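Long-range contacts in inactive Zymogen C11 Protease (Parabacteroides distasonis, PDB 6MZO), which probably hydrolyses peptide bonds as a clostripain-like C11 cysteine protease, held in this structure as an inactive zymogen: residues A[261-266]-A[324-329]; A[222-227]-A[306-311]; A[38-43]-A[66-71]; A[10-15]-A[44-49]; A[120-125]-A[341-346]. All blocks are in the same frame, centred on the assembly; numbering follows the deposited sequence.

Starting at the N terminus, residues 10-15 wait for 44-49 to close contact 4, but 38-43 opens contact 3 before that happens and 66-71 closes it afterwards, so the two cross. They touch, and together they bind helix 26-43 and the turn after it to strands 14-19 and 62-69 of the large sheet. Residues 120-125 then open contact 5, the widest loop, which closes only at 341-346 and encloses contacts 1 and 2. Those two also cross: 222-227, 261-266, 306-311 and 324-329 alternate along the chain. Contact 2 builds the far edge of the same sheet, contact 1 joins two loops beside it, and contact 5 brings helix 341-347 back against the loop after strand 109-115.

Contact 1: A[261-266]-A[324-329]; sequences ELQIME and PVNKYS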
# COMPACT_ATOMS: atom_id res chain seq x y z
N GLU A 261 9.83 -4.05 -23.75
CA GLU A 261 10.09 -5.46 -23.49
C GLU A 261 9.71 -5.85 -22.06
O GLU A 261 9.73 -7.04 -21.73
CB GLU A 261 11.57 -5.79 -23.67
CG GLU A 261 12.11 -5.49 -25.05
CD GLU A 261 11.35 -6.25 -26.06
OE1 GLU A 261 11.34 -7.50 -25.98
OE2 GLU A 261 10.72 -5.60 -26.91
N LEU A 262 9.40 -4.86 -21.21
CA LEU A 262 9.23 -5.15 -19.78
C LEU A 262 7.80 -5.46 -19.39
O LEU A 262 6.87 -4.96 -20.01
CB LEU A 262 9.66 -3.95 -18.92
CG LEU A 262 11.15 -3.61 -18.92
CD1 LEU A 262 11.39 -2.32 -18.08
CD2 LEU A 262 11.92 -4.80 -18.36
N GLN A 263 7.62 -6.25 -18.32
CA GLN A 263 6.31 -6.50 -17.82
C GLN A 263 5.72 -5.22 -17.20
O GLN A 263 6.25 -4.70 -16.22
CB GLN A 263 6.33 -7.63 -16.75
CG GLN A 263 5.04 -7.75 -15.90
CD GLN A 263 3.88 -8.33 -16.64
OE1 GLN A 263 3.97 -9.42 -17.21
NE2 GLN A 263 2.78 -7.61 -16.68
N ILE A 264 4.61 -4.76 -17.74
CA ILE A 264 3.97 -3.56 -17.17
C ILE A 264 3.40 -3.81 -15.77
O ILE A 264 2.82 -4.89 -15.55
CB ILE A 264 2.83 -3.09 -18.10
CG1 ILE A 264 3.41 -2.51 -19.33
CG2 ILE A 264 1.94 -1.99 -17.41
CD1 ILE A 264 2.35 -2.40 -20.42
N MET A 265 3.52 -2.84 -14.86
CA MET A 265 2.77 -2.92 -13.59
C MET A 265 1.78 -1.77 -13.52
O MET A 265 0.64 -1.98 -13.09
CB MET A 265 3.73 -2.89 -12.37
CG MET A 265 4.42 -4.27 -12.23
SD MET A 265 3.31 -5.52 -11.45
CE MET A 265 3.47 -6.93 -12.56
N GLU A 266 2.20 -0.58 -13.94
CA GLU A 266 1.33 0.59 -13.92
C GLU A 266 0.78 0.88 -15.31
O GLU A 266 1.51 0.81 -16.30
CB GLU A 266 2.09 1.81 -13.38
CG GLU A 266 1.28 3.10 -13.41
CD GLU A 266 1.79 4.07 -14.46
OE1 GLU A 266 3.02 4.27 -14.54
OE2 GLU A 266 0.95 4.64 -15.19
N PRO A 324 -2.24 -8.86 -19.20
CA PRO A 324 -1.60 -10.12 -18.78
C PRO A 324 -0.45 -9.90 -17.80
O PRO A 324 0.37 -9.01 -17.99
CB PRO A 324 -1.12 -10.72 -20.12
CG PRO A 324 -0.81 -9.48 -20.92
CD PRO A 324 -2.03 -8.63 -20.64
N VAL A 325 -0.46 -10.68 -16.71
CA VAL A 325 0.66 -10.71 -15.76
C VAL A 325 1.44 -11.92 -16.13
O VAL A 325 1.09 -13.03 -15.72
CB VAL A 325 0.18 -10.78 -14.32
CG1 VAL A 325 1.39 -10.91 -13.38
CG2 VAL A 325 -0.56 -9.49 -14.00
N ASN A 326 2.46 -11.71 -16.97
CA ASN A 326 3.29 -12.81 -17.43
C ASN A 326 4.52 -13.03 -16.54
O ASN A 326 5.04 -14.13 -16.49
CB ASN A 326 3.76 -12.60 -18.88
CG ASN A 326 2.60 -12.52 -19.88
OD1 ASN A 326 2.59 -11.65 -20.76
ND2 ASN A 326 1.62 -13.40 -19.74
N LYS A 327 4.97 -11.98 -15.83
CA LYS A 327 6.11 -12.04 -14.88
C LYS A 327 5.64 -11.37 -13.63
O LYS A 327 5.07 -10.28 -13.73
CB LYS A 327 7.36 -11.34 -15.40
CG LYS A 327 7.94 -12.13 -16.65
CD LYS A 327 9.14 -11.42 -17.19
CE LYS A 327 9.69 -12.21 -18.41
NZ LYS A 327 10.80 -11.43 -19.04
N TYR A 328 5.86 -11.97 -12.47
CA TYR A 328 5.28 -11.34 -11.27
C TYR A 328 6.21 -11.52 -10.10
O TYR A 328 6.29 -12.67 -9.54
CB TYR A 328 3.90 -11.96 -10.98
CG TYR A 328 3.26 -11.33 -9.78
CD1 TYR A 328 2.87 -10.03 -9.85
CD2 TYR A 328 3.03 -12.05 -8.58
CE1 TYR A 328 2.31 -9.37 -8.74
CE2 TYR A 328 2.45 -11.40 -7.46
CZ TYR A 328 2.10 -10.08 -7.57
OH TYR A 328 1.58 -9.39 -6.51
N SER A 329 6.92 -10.44 -9.70
CA SER A 329 7.85 -10.57 -8.54
C SER A 329 7.22 -10.09 -7.21
O SER A 329 7.77 -10.30 -6.12
CB SER A 329 9.15 -9.79 -8.87
OG SER A 329 8.88 -8.39 -8.86
O HOH W 1 9.25 -9.26 -19.89
O HOH W 2 4.34 -8.99 -20.51
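Gln-263 reaches across to the backbone of 324-329 with its carboxamide, and hydrogen bonding dominates this contact. Its CG stands anti to the backbone N (chi1 166°) and the chain then bends at chi2, which turns the amide to the facing loop. OE1 takes two N-H groups: Asn-326 N at 2.8 Å from Gln-263 OE1 and Lys-327 N at 3.1 Å from the same oxygen. Both donors come from one face, above the amide plane. NE2 gives its two hydrogens in the plane, nearly straight, to Pro-324 O at 3.1 Å from NE2 and to Ile-264 O at 2.9 Å from NE2. With both ends held, the amide is fixed in rotation. An alanine at Gln-263 would probably leave these two N-H groups and two carbonyls without their mates and let loop 324-329 shift.

Water adds a second link, joining Glu-261 O to Lys-327 NZ, which also makes a long, weak ion pair with Asp-280. Apolar contact is slight: Met-265 CE meets the edge of the Tyr-328 ring, 4.2 Å from CD1, while the Tyr-328 hydroxyl bonds to Ile-227 O. Lys-327 O is buried here with no polar partner.

This is a loop-to-loop contact in which one glutamine carboxamide bonds to the backbone of the facing loop, beside the two-stranded antiparallel sheet of 275-277 and 332-334.

Contact 2: A[222-227]-A[306-311]; sequences SEAGTI and ATTPKA
Thr-226 and Thr-307 lie side by side on one face of the sheet and point the same way, as befits an antiparallel non-hydrogen-bonded pair. Their closest atoms are Thr-226 CG2 and Thr-307 OG1, 3.3 Å apart. The hydroxyls serve different partners: Thr-226 OG1 bonds to Ser-184 and Thr-186, whereas Thr-307 OG1 donates to Thr-308 O in its own segment. Tyr-328 packs against both threonines on this face.

Ile-227 and Ala-306 occupy the other face, where Ile-227 CG2 rests 4.0 Å from Ala-306 CB. The rest of the isoleucine leads away toward Ala-213 and Phe-216 of helix 209-220. Between the two backbones, this hydrogen-bonded pair is joined by Ile-227 N to Ala-306 O (2.9 Å) and Ala-306 N to Ile-227 O (3.0 Å).

Thr-308 takes over where the ladder ends. A chi1 of 50° sets OG1 between the backbone N and the carbonyl carbon, and the hydroxyl is gripped twice: it accepts from Gly-225 N at 2.9 Å from OG1 and donates to Lys-310 O at 2.6 Å from OG1. Thr-308 N returns a bond to Gly-225 O, at 3.2 Å. One threonine thus links the loop at 224-225 to the turn after strand 302-307, and Ala-224 CB settles 3.4 Å from Lys-310 O. A water extends the join, bonding Glu-223 O and Lys-310 N.

This is the antiparallel edge of the nine-stranded sheet of a clostripain-family, caspase-like fold: strand 302-307 is outermost beside 226-231, and the chain then turns into the hairpin of strands 310-313 and 321-324.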
# COMPACT_ATOMS: atom_id res chain seq x y z
N SER A 222 -11.07 -15.33 -9.05
CA SER A 222 -11.74 -15.57 -10.34
C SER A 222 -11.89 -14.32 -11.17
O SER A 222 -12.45 -14.35 -12.25
CB SER A 222 -13.11 -16.19 -10.10
OG SER A 222 -12.90 -17.51 -9.66
N GLU A 223 -11.32 -13.22 -10.68
CA GLU A 223 -11.40 -11.94 -11.33
C GLU A 223 -9.96 -11.51 -11.62
O GLU A 223 -9.21 -12.22 -12.32
CB GLU A 223 -12.12 -10.92 -10.47
CG GLU A 223 -13.58 -11.11 -10.45
CD GLU A 223 -14.13 -11.04 -11.84
OE1 GLU A 223 -14.21 -9.91 -12.37
OE2 GLU A 223 -14.46 -12.11 -12.40
N ALA A 224 -9.56 -10.37 -11.07
CA ALA A 224 -8.20 -9.92 -11.25
C ALA A 224 -7.71 -9.18 -10.02
O ALA A 224 -8.47 -8.44 -9.39
CB ALA A 224 -8.08 -9.02 -12.44
N GLY A 225 -6.48 -9.44 -9.64
CA GLY A 225 -5.89 -8.75 -8.50
C GLY A 225 -4.48 -9.28 -8.25
O GLY A 225 -4.19 -10.42 -8.59
N THR A 226 -3.63 -8.42 -7.68
CA THR A 226 -2.26 -8.78 -7.34
C THR A 226 -2.04 -8.35 -5.92
O THR A 226 -2.52 -7.24 -5.56
CB THR A 226 -1.20 -8.11 -8.25
OG1 THR A 226 -1.24 -6.67 -8.06
CG2 THR A 226 -1.43 -8.48 -9.75
N ILE A 227 -1.31 -9.15 -5.12
CA ILE A 227 -1.08 -8.78 -3.71
C ILE A 227 0.33 -9.23 -3.33
O ILE A 227 0.89 -10.18 -3.93
CB ILE A 227 -2.15 -9.43 -2.79
CG1 ILE A 227 -2.14 -8.82 -1.37
CG2 ILE A 227 -2.03 -10.95 -2.85
CD1 ILE A 227 -2.69 -7.43 -1.49
N ALA A 306 0.90 -13.09 -4.62
CA ALA A 306 -0.03 -13.85 -5.42
C ALA A 306 -0.58 -12.97 -6.51
O ALA A 306 -0.77 -11.77 -6.34
CB ALA A 306 -1.16 -14.44 -4.58
N THR A 307 -0.87 -13.61 -7.66
CA THR A 307 -1.51 -12.89 -8.74
C THR A 307 -2.47 -13.78 -9.54
O THR A 307 -2.25 -15.01 -9.70
CB THR A 307 -0.46 -12.31 -9.73
OG1 THR A 307 -1.14 -11.58 -10.76
CG2 THR A 307 0.38 -13.48 -10.40
N THR A 308 -3.49 -13.15 -10.09
CA THR A 308 -4.37 -13.77 -11.09
C THR A 308 -3.66 -13.73 -12.46
O THR A 308 -2.62 -13.10 -12.59
CB THR A 308 -5.73 -13.00 -11.14
OG1 THR A 308 -5.48 -11.61 -11.28
CG2 THR A 308 -6.55 -13.22 -9.84
N PRO A 309 -4.26 -14.37 -13.49
CA PRO A 309 -3.65 -14.32 -14.82
C PRO A 309 -3.55 -12.90 -15.41
O PRO A 309 -2.54 -12.60 -16.05
CB PRO A 309 -4.57 -15.21 -15.65
CG PRO A 309 -5.19 -16.11 -14.69
CD PRO A 309 -5.45 -15.24 -13.49
N LYS A 310 -4.51 -12.02 -15.10
CA LYS A 310 -4.44 -10.63 -15.53
C LYS A 310 -4.56 -9.66 -14.39
O LYS A 310 -5.01 -10.05 -13.31
CB LYS A 310 -5.57 -10.35 -16.50
CG LYS A 310 -5.43 -11.28 -17.78
CD LYS A 310 -6.27 -10.89 -19.01
CE LYS A 310 -6.20 -12.00 -20.12
NZ LYS A 310 -4.77 -12.29 -20.51
N ALA A 311 -4.15 -8.42 -14.68
CA ALA A 311 -4.28 -7.29 -13.77
C ALA A 311 -5.32 -6.36 -14.37
O ALA A 311 -5.39 -6.19 -15.61
CB ALA A 311 -2.93 -6.57 -13.56
O HOH W 3 -7.16 -12.47 -14.29

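Contact 3: A[38-43]-A[66-71]; sequences EGIERD and LKLEAD
Ile-40 fits its two branches against two leucines of the strand, the helix-on-sheet packing of an alpha/beta fold. CD1 lies 3.7 Å from Leu-66 CB, the two side chains crossing at about a right angle. CG2, anti to the backbone N, meets Leu-68 CG at 3.7 Å, and there the chains slide past each other in opposite directions. Leu-68 reaches further with its methyls: CD1 is 3.7 Å from Ile-40 O, and CD2 approaches Glu-41 CA. Apolar side chains carry the contact, and its segments share no hydrogen bond.

Behind this shell, the axes of helix 38-43 and strand 66-69 pass 8.8 Å apart at 39°. Ile-40 also touches Leu-50 of strand 49-54 and Ile-73 of strand 72-80, so it is packed by three neighbouring strands. Leu-66 is backed by Ile-36 of the same helix and by Ile-52. The helix is the crossover between parallel strands 14-19 and 49-54, and strand 62-69 continues the sheet beyond them.

On the side of the helix turned from the strand, Asp-43 OD2 bonds to Gly-200 N, and Arg-42 NE forms a salt bridge with Asp-43 OD1 at 2.7 Å, met on the syn side of the carboxylate but 32° out of its plane.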
# COMPACT_ATOMS: atom_id res chain seq x y z
N GLU A 38 -19.55 -6.49 8.66
CA GLU A 38 -19.83 -7.91 8.52
C GLU A 38 -18.64 -8.76 9.00
O GLU A 38 -18.84 -9.86 9.57
CB GLU A 38 -20.18 -8.30 7.06
CG GLU A 38 -21.53 -7.65 6.72
CD GLU A 38 -22.11 -8.10 5.41
OE1 GLU A 38 -21.35 -8.58 4.56
OE2 GLU A 38 -23.32 -7.99 5.23
N GLY A 39 -17.44 -8.27 8.74
CA GLY A 39 -16.24 -9.03 9.11
C GLY A 39 -16.10 -9.09 10.64
O GLY A 39 -15.73 -10.16 11.18
N ILE A 40 -16.33 -7.96 11.32
CA ILE A 40 -16.29 -8.06 12.79
C ILE A 40 -17.31 -9.00 13.30
O ILE A 40 -17.04 -9.74 14.29
CB ILE A 40 -16.55 -6.65 13.43
CG1 ILE A 40 -15.44 -5.68 12.95
CG2 ILE A 40 -16.68 -6.75 14.97
CD1 ILE A 40 -15.98 -4.19 13.22
N GLU A 41 -18.53 -8.97 12.75
CA GLU A 41 -19.56 -9.86 13.29
C GLU A 41 -19.21 -11.34 13.03
O GLU A 41 -19.63 -12.22 13.80
CB GLU A 41 -20.94 -9.55 12.68
CG GLU A 41 -21.48 -8.16 12.99
CD GLU A 41 -22.81 -7.90 12.29
OE1 GLU A 41 -22.88 -6.97 11.43
OE2 GLU A 41 -23.75 -8.66 12.57
N ARG A 42 -18.49 -11.60 11.93
CA ARG A 42 -18.10 -12.97 11.56
C ARG A 42 -16.97 -13.47 12.42
O ARG A 42 -17.00 -14.64 12.80
CB ARG A 42 -17.65 -13.04 10.09
CG ARG A 42 -17.47 -14.49 9.66
CD ARG A 42 -16.78 -14.51 8.30
NE ARG A 42 -15.34 -14.33 8.50
CZ ARG A 42 -14.38 -14.72 7.66
NH1 ARG A 42 -14.67 -15.39 6.51
NH2 ARG A 42 -13.11 -14.49 7.99
N ASP A 43 -16.04 -12.60 12.83
CA ASP A 43 -14.77 -13.10 13.41
C ASP A 43 -14.57 -12.76 14.88
O ASP A 43 -13.85 -13.47 15.60
CB ASP A 43 -13.60 -12.50 12.70
CG ASP A 43 -13.40 -13.03 11.25
OD1 ASP A 43 -14.10 -13.99 10.87
OD2 ASP A 43 -12.55 -12.45 10.60
N LEU A 66 -15.88 0.79 16.26
CA LEU A 66 -16.87 -0.23 15.97
C LEU A 66 -16.59 -1.33 16.93
O LEU A 66 -15.44 -1.79 17.00
CB LEU A 66 -16.73 -0.79 14.57
CG LEU A 66 -17.10 0.19 13.49
CD1 LEU A 66 -16.86 -0.44 12.08
CD2 LEU A 66 -18.59 0.67 13.60
N LYS A 67 -17.59 -1.80 17.63
CA LYS A 67 -17.36 -2.90 18.52
C LYS A 67 -18.53 -3.86 18.52
O LYS A 67 -19.57 -3.55 18.03
CB LYS A 67 -17.07 -2.41 19.92
CG LYS A 67 -18.28 -1.81 20.57
CD LYS A 67 -17.93 -1.08 21.85
CE LYS A 67 -17.04 -1.87 22.75
NZ LYS A 67 -16.76 -1.15 24.02
N LEU A 68 -18.30 -5.06 19.00
CA LEU A 68 -19.33 -6.05 19.11
C LEU A 68 -20.01 -5.93 20.45
O LEU A 68 -19.39 -5.81 21.43
CB LEU A 68 -18.75 -7.45 19.02
CG LEU A 68 -18.84 -8.14 17.68
CD1 LEU A 68 -18.37 -9.57 17.77
CD2 LEU A 68 -20.21 -8.06 17.07
N GLU A 69 -21.31 -5.97 20.44
CA GLU A 69 -22.06 -5.90 21.64
C GLU A 69 -23.15 -6.92 21.46
O GLU A 69 -23.92 -6.83 20.57
CB GLU A 69 -22.59 -4.49 21.79
CG GLU A 69 -23.77 -4.30 22.66
CD GLU A 69 -24.30 -2.89 22.58
OE1 GLU A 69 -25.45 -2.77 22.16
OE2 GLU A 69 -23.55 -1.96 22.94
N ALA A 70 -23.14 -7.91 22.33
CA ALA A 70 -24.07 -9.02 22.29
C ALA A 70 -24.00 -9.65 20.89
O ALA A 70 -22.93 -10.07 20.49
CB ALA A 70 -25.46 -8.62 22.71
N ASP A 71 -25.07 -9.69 20.13
CA ASP A 71 -24.91 -10.29 18.80
C ASP A 71 -24.76 -9.26 17.71
O ASP A 71 -24.88 -9.59 16.55
CB ASP A 71 -26.08 -11.24 18.43
CG ASP A 71 -26.37 -12.30 19.48
OD1 ASP A 71 -25.45 -12.95 19.98
OD2 ASP A 71 -27.55 -12.54 19.79

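Contact 4: A[10-15]-A[44-49]; sequences TAPRTV and GLNNGN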
# COMPACT_ATOMS: atom_id res chain seq x y z
N THR A 10 -5.71 -7.17 28.36
CA THR A 10 -5.36 -5.96 27.65
C THR A 10 -5.54 -6.25 26.17
O THR A 10 -5.59 -7.41 25.75
CB THR A 10 -3.93 -5.51 27.92
OG1 THR A 10 -3.01 -6.43 27.32
CG2 THR A 10 -3.69 -5.44 29.42
N ALA A 11 -5.67 -5.19 25.39
CA ALA A 11 -5.90 -5.35 23.96
C ALA A 11 -4.62 -5.74 23.21
O ALA A 11 -3.60 -5.07 23.32
CB ALA A 11 -6.43 -4.06 23.38
N PRO A 12 -4.68 -6.83 22.43
CA PRO A 12 -3.49 -7.30 21.77
C PRO A 12 -3.11 -6.29 20.67
O PRO A 12 -1.93 -6.17 20.33
CB PRO A 12 -3.92 -8.65 21.16
CG PRO A 12 -4.87 -9.18 22.28
CD PRO A 12 -5.69 -7.91 22.55
N ARG A 13 -4.12 -5.61 20.12
CA ARG A 13 -3.82 -4.64 19.06
C ARG A 13 -4.92 -3.57 19.00
O ARG A 13 -6.12 -3.88 19.22
CB ARG A 13 -3.68 -5.31 17.69
CG ARG A 13 -3.24 -4.32 16.55
CD ARG A 13 -2.66 -5.08 15.30
NE ARG A 13 -1.56 -5.89 15.76
CZ ARG A 13 -1.64 -7.22 16.01
NH1 ARG A 13 -2.69 -7.93 15.60
NH2 ARG A 13 -0.65 -7.79 16.70
N THR A 14 -4.54 -2.33 18.69
CA THR A 14 -5.50 -1.35 18.24
C THR A 14 -5.25 -1.06 16.77
O THR A 14 -4.12 -0.83 16.41
CB THR A 14 -5.34 -0.02 19.04
OG1 THR A 14 -5.85 -0.21 20.36
CG2 THR A 14 -6.05 1.13 18.41
N VAL A 15 -6.26 -1.23 15.94
CA VAL A 15 -6.13 -0.92 14.49
C VAL A 15 -6.99 0.30 14.13
O VAL A 15 -8.16 0.43 14.52
CB VAL A 15 -6.60 -2.14 13.67
CG1 VAL A 15 -6.58 -1.80 12.14
CG2 VAL A 15 -5.69 -3.38 13.92
N GLY A 44 -15.19 -11.65 15.27
CA GLY A 44 -14.75 -11.07 16.58
C GLY A 44 -13.37 -10.46 16.50
O GLY A 44 -12.71 -10.49 15.45
N LEU A 45 -12.95 -9.81 17.56
CA LEU A 45 -11.77 -9.01 17.46
C LEU A 45 -10.66 -9.40 18.42
O LEU A 45 -9.71 -8.61 18.58
CB LEU A 45 -12.09 -7.53 17.73
CG LEU A 45 -13.04 -6.94 16.67
CD1 LEU A 45 -13.33 -5.45 17.08
CD2 LEU A 45 -12.41 -7.08 15.29
N ASN A 46 -10.75 -10.59 19.06
CA ASN A 46 -9.72 -11.05 19.96
C ASN A 46 -9.33 -9.97 20.97
O ASN A 46 -8.17 -9.77 21.21
CB ASN A 46 -8.52 -11.49 19.09
CG ASN A 46 -7.51 -12.31 19.86
OD1 ASN A 46 -7.88 -13.08 20.75
ND2 ASN A 46 -6.23 -12.15 19.54
N ASN A 47 -10.34 -9.31 21.56
CA ASN A 47 -10.13 -8.30 22.59
C ASN A 47 -9.39 -7.06 22.12
O ASN A 47 -8.95 -6.26 22.99
CB ASN A 47 -9.39 -8.92 23.83
CG ASN A 47 -10.13 -10.12 24.38
OD1 ASN A 47 -9.55 -11.20 24.68
ND2 ASN A 47 -11.44 -9.98 24.48
N GLY A 48 -9.29 -6.88 20.82
CA GLY A 48 -8.62 -5.69 20.27
C GLY A 48 -9.58 -4.49 20.09
O GLY A 48 -10.81 -4.63 20.29
N ASN A 49 -9.03 -3.33 19.68
CA ASN A 49 -9.87 -2.13 19.44
C ASN A 49 -9.86 -1.77 17.99
O ASN A 49 -8.79 -1.76 17.40
CB ASN A 49 -9.34 -0.94 20.23
CG ASN A 49 -9.27 -1.23 21.69
OD1 ASN A 49 -10.31 -1.53 22.32
ND2 ASN A 49 -8.03 -1.19 22.27
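Pro-12 sets its ring against the Asn-46/Asn-47 turn, with CD 3.4 Å from Asn-46 O and 4.0 Å from Asn-47 CB. The turn is type I' from Leu-45 to Gly-48, closed by Gly-48 N to Leu-45 O, and its two central asparagines both have positive phi. Just beyond it, Asn-49 lines up with Thr-14 as a parallel bridge pair. Asn-49 N bonds to Arg-13 O at 3.0 Å, and Val-15 N to Asn-49 O.

With Asn-49 CG anti to the carbonyl carbon (chi1 -57°), ND2 reaches Thr-14 and donates to its OG1 at 3.1 Å and 168°, with the hydroxyl nearly in the amide plane; the same nitrogen lies 3.5 Å from Ala-11 CB. Thr-14 OG1 has a stronger partner in Tyr-104 O, so the hydroxyl ties the asparagine to the loop after helix 90-103. A beta carbon on Gly-48 would come about 2.9 Å from Arg-13 O, too close.

Strand 14-19 thus pairs with 49-54 on this flank, while the Thr-14 backbone bonds to Ser-108 and Gly-110 on the side of strand 109-115. Arg-13 makes a salt bridge to Asp-156 and bonds to the carbonyls of Met-202, Lys-204 and Lys-205, at and just past the end of helix 195-203.

Contact 5: A[120-125]-A[341-346]; sequences WLPSDI and PKLNEW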
# COMPACT_ATOMS: atom_id res chain seq x y z
N TRP A 120 1.52 6.43 -4.69
CA TRP A 120 2.63 7.21 -4.24
C TRP A 120 3.25 8.17 -5.28
O TRP A 120 4.19 8.91 -4.93
CB TRP A 120 3.72 6.30 -3.75
CG TRP A 120 4.15 5.36 -4.77
CD1 TRP A 120 3.50 4.23 -5.19
CD2 TRP A 120 5.39 5.40 -5.46
NE1 TRP A 120 4.26 3.58 -6.12
CE2 TRP A 120 5.43 4.27 -6.29
CE3 TRP A 120 6.48 6.29 -5.46
CZ2 TRP A 120 6.52 3.99 -7.10
CZ3 TRP A 120 7.56 6.01 -6.28
CH2 TRP A 120 7.57 4.89 -7.11
N LEU A 121 2.78 8.09 -6.52
CA LEU A 121 3.35 8.84 -7.63
C LEU A 121 2.96 10.30 -7.49
O LEU A 121 1.94 10.58 -6.88
CB LEU A 121 2.87 8.25 -8.93
CG LEU A 121 3.43 6.86 -9.19
CD1 LEU A 121 2.62 6.25 -10.34
CD2 LEU A 121 4.92 6.97 -9.53
N PRO A 122 3.79 11.22 -8.03
CA PRO A 122 3.58 12.66 -7.79
C PRO A 122 2.19 13.12 -8.27
O PRO A 122 1.63 12.46 -9.14
CB PRO A 122 4.71 13.31 -8.61
CG PRO A 122 5.03 12.32 -9.66
CD PRO A 122 4.85 10.98 -9.03
N SER A 123 1.64 14.19 -7.67
CA SER A 123 0.36 14.75 -8.11
C SER A 123 0.38 15.06 -9.61
O SER A 123 -0.56 14.72 -10.35
CB SER A 123 0.03 16.03 -7.31
N ASP A 124 1.47 15.66 -10.06
CA ASP A 124 1.69 15.95 -11.47
C ASP A 124 2.00 14.73 -12.33
O ASP A 124 2.64 14.90 -13.37
CB ASP A 124 2.86 16.92 -11.62
CG ASP A 124 2.59 18.24 -10.98
OD1 ASP A 124 1.58 18.88 -11.36
OD2 ASP A 124 3.39 18.65 -10.10
N ILE A 125 1.59 13.53 -11.92
CA ILE A 125 2.07 12.32 -12.61
C ILE A 125 1.68 12.27 -14.08
O ILE A 125 2.49 11.87 -14.92
CB ILE A 125 1.58 11.02 -11.95
CG1 ILE A 125 2.20 9.80 -12.63
CG2 ILE A 125 0.06 10.93 -11.94
CD1 ILE A 125 3.72 9.77 -12.60
N PRO A 341 11.91 13.27 -18.37
CA PRO A 341 12.94 13.89 -17.53
C PRO A 341 12.42 14.50 -16.22
O PRO A 341 13.18 14.43 -15.26
CB PRO A 341 13.53 14.98 -18.43
CG PRO A 341 12.44 15.27 -19.43
CD PRO A 341 11.71 13.96 -19.64
N LYS A 342 11.21 15.05 -16.18
CA LYS A 342 10.70 15.62 -14.94
C LYS A 342 10.46 14.49 -13.92
O LYS A 342 10.74 14.65 -12.73
CB LYS A 342 9.43 16.46 -15.18
CG LYS A 342 9.75 17.95 -15.29
CD LYS A 342 8.56 18.82 -15.67
CE LYS A 342 8.91 20.26 -15.40
NZ LYS A 342 7.94 21.21 -16.01
N LEU A 343 10.02 13.32 -14.38
CA LEU A 343 9.75 12.25 -13.44
C LEU A 343 11.08 11.69 -12.94
O LEU A 343 11.24 11.38 -11.76
CB LEU A 343 8.94 11.17 -14.12
CG LEU A 343 8.23 10.17 -13.23
CD1 LEU A 343 7.39 10.91 -12.17
CD2 LEU A 343 7.34 9.37 -14.17
N ASN A 344 12.06 11.60 -13.86
CA ASN A 344 13.39 11.16 -13.45
C ASN A 344 13.97 12.10 -12.37
O ASN A 344 14.62 11.62 -11.45
CB ASN A 344 14.37 11.19 -14.63
CG ASN A 344 14.04 10.16 -15.73
OD1 ASN A 344 13.31 9.18 -15.53
ND2 ASN A 344 14.56 10.46 -16.91
N GLU A 345 13.78 13.41 -12.52
CA GLU A 345 14.33 14.36 -11.56
C GLU A 345 13.54 14.28 -10.21
O GLU A 345 14.15 14.29 -9.14
CB GLU A 345 14.35 15.78 -12.15
CG GLU A 345 13.11 16.60 -11.94
CD GLU A 345 13.19 17.97 -12.61
OE1 GLU A 345 13.77 18.09 -13.72
OE2 GLU A 345 12.67 18.93 -11.98
N TRP A 346 12.22 14.15 -10.26
CA TRP A 346 11.41 13.91 -9.06
C TRP A 346 11.90 12.68 -8.29
O TRP A 346 12.00 12.70 -7.07
CB TRP A 346 9.94 13.72 -9.46
CG TRP A 346 9.07 13.31 -8.36
CD1 TRP A 346 8.46 14.13 -7.44
CD2 TRP A 346 8.68 12.00 -8.06
NE1 TRP A 346 7.74 13.38 -6.55
CE2 TRP A 346 7.84 12.06 -6.92
CE3 TRP A 346 8.94 10.75 -8.63
CZ2 TRP A 346 7.27 10.92 -6.34
CZ3 TRP A 346 8.37 9.60 -8.03
CH2 TRP A 346 7.56 9.72 -6.91
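Pro-122 lies over one face of the Trp-346 indole, and this is the tight heart of the contact. Its CD stands 3.6 Å from the centroid of the six-membered ring and 12° off the normal, a CH-pi contact. Its CB lies 3.7 Å from Trp-346 NE1, so the pyrrolidine covers both rings. At the indole's rim, near its plane, Trp-120 brings CZ3 to 3.8 Å from Trp-346 CH2. Trp-346 CG is anti to the backbone N (chi1 173°), which places CG on the side of the loop, and the indole continues from there. An alanine at Trp-346 would probably leave the Pro-122 ring and Trp-120 CZ3 without their partner and open a gap between loop and helix.

Leu-343, one turn earlier, extends the packing: its CD1 touches both Pro-122 CG, at 3.7 Å, and Ile-125 CD1, at 3.9 Å. These contacts are all apolar, and the buried Trp-120 O has no polar partner.

The other side is looser. Ser-123 and Asp-124, at the middle of the type I turn from Pro-122 to Ile-125, are exposed and stay clear of the helix. Asp-124 is poorly ordered and, although at the N-cap position, makes no capping bond.

Tyr-128 of helix 125-128 touches Pro-122, Leu-343 and Trp-346, while Trp-120 packs on Glu-169 and Val-170 of helix 168-173. Helix 341-347 is thereby seated against the loop that leads out of strand 109-115.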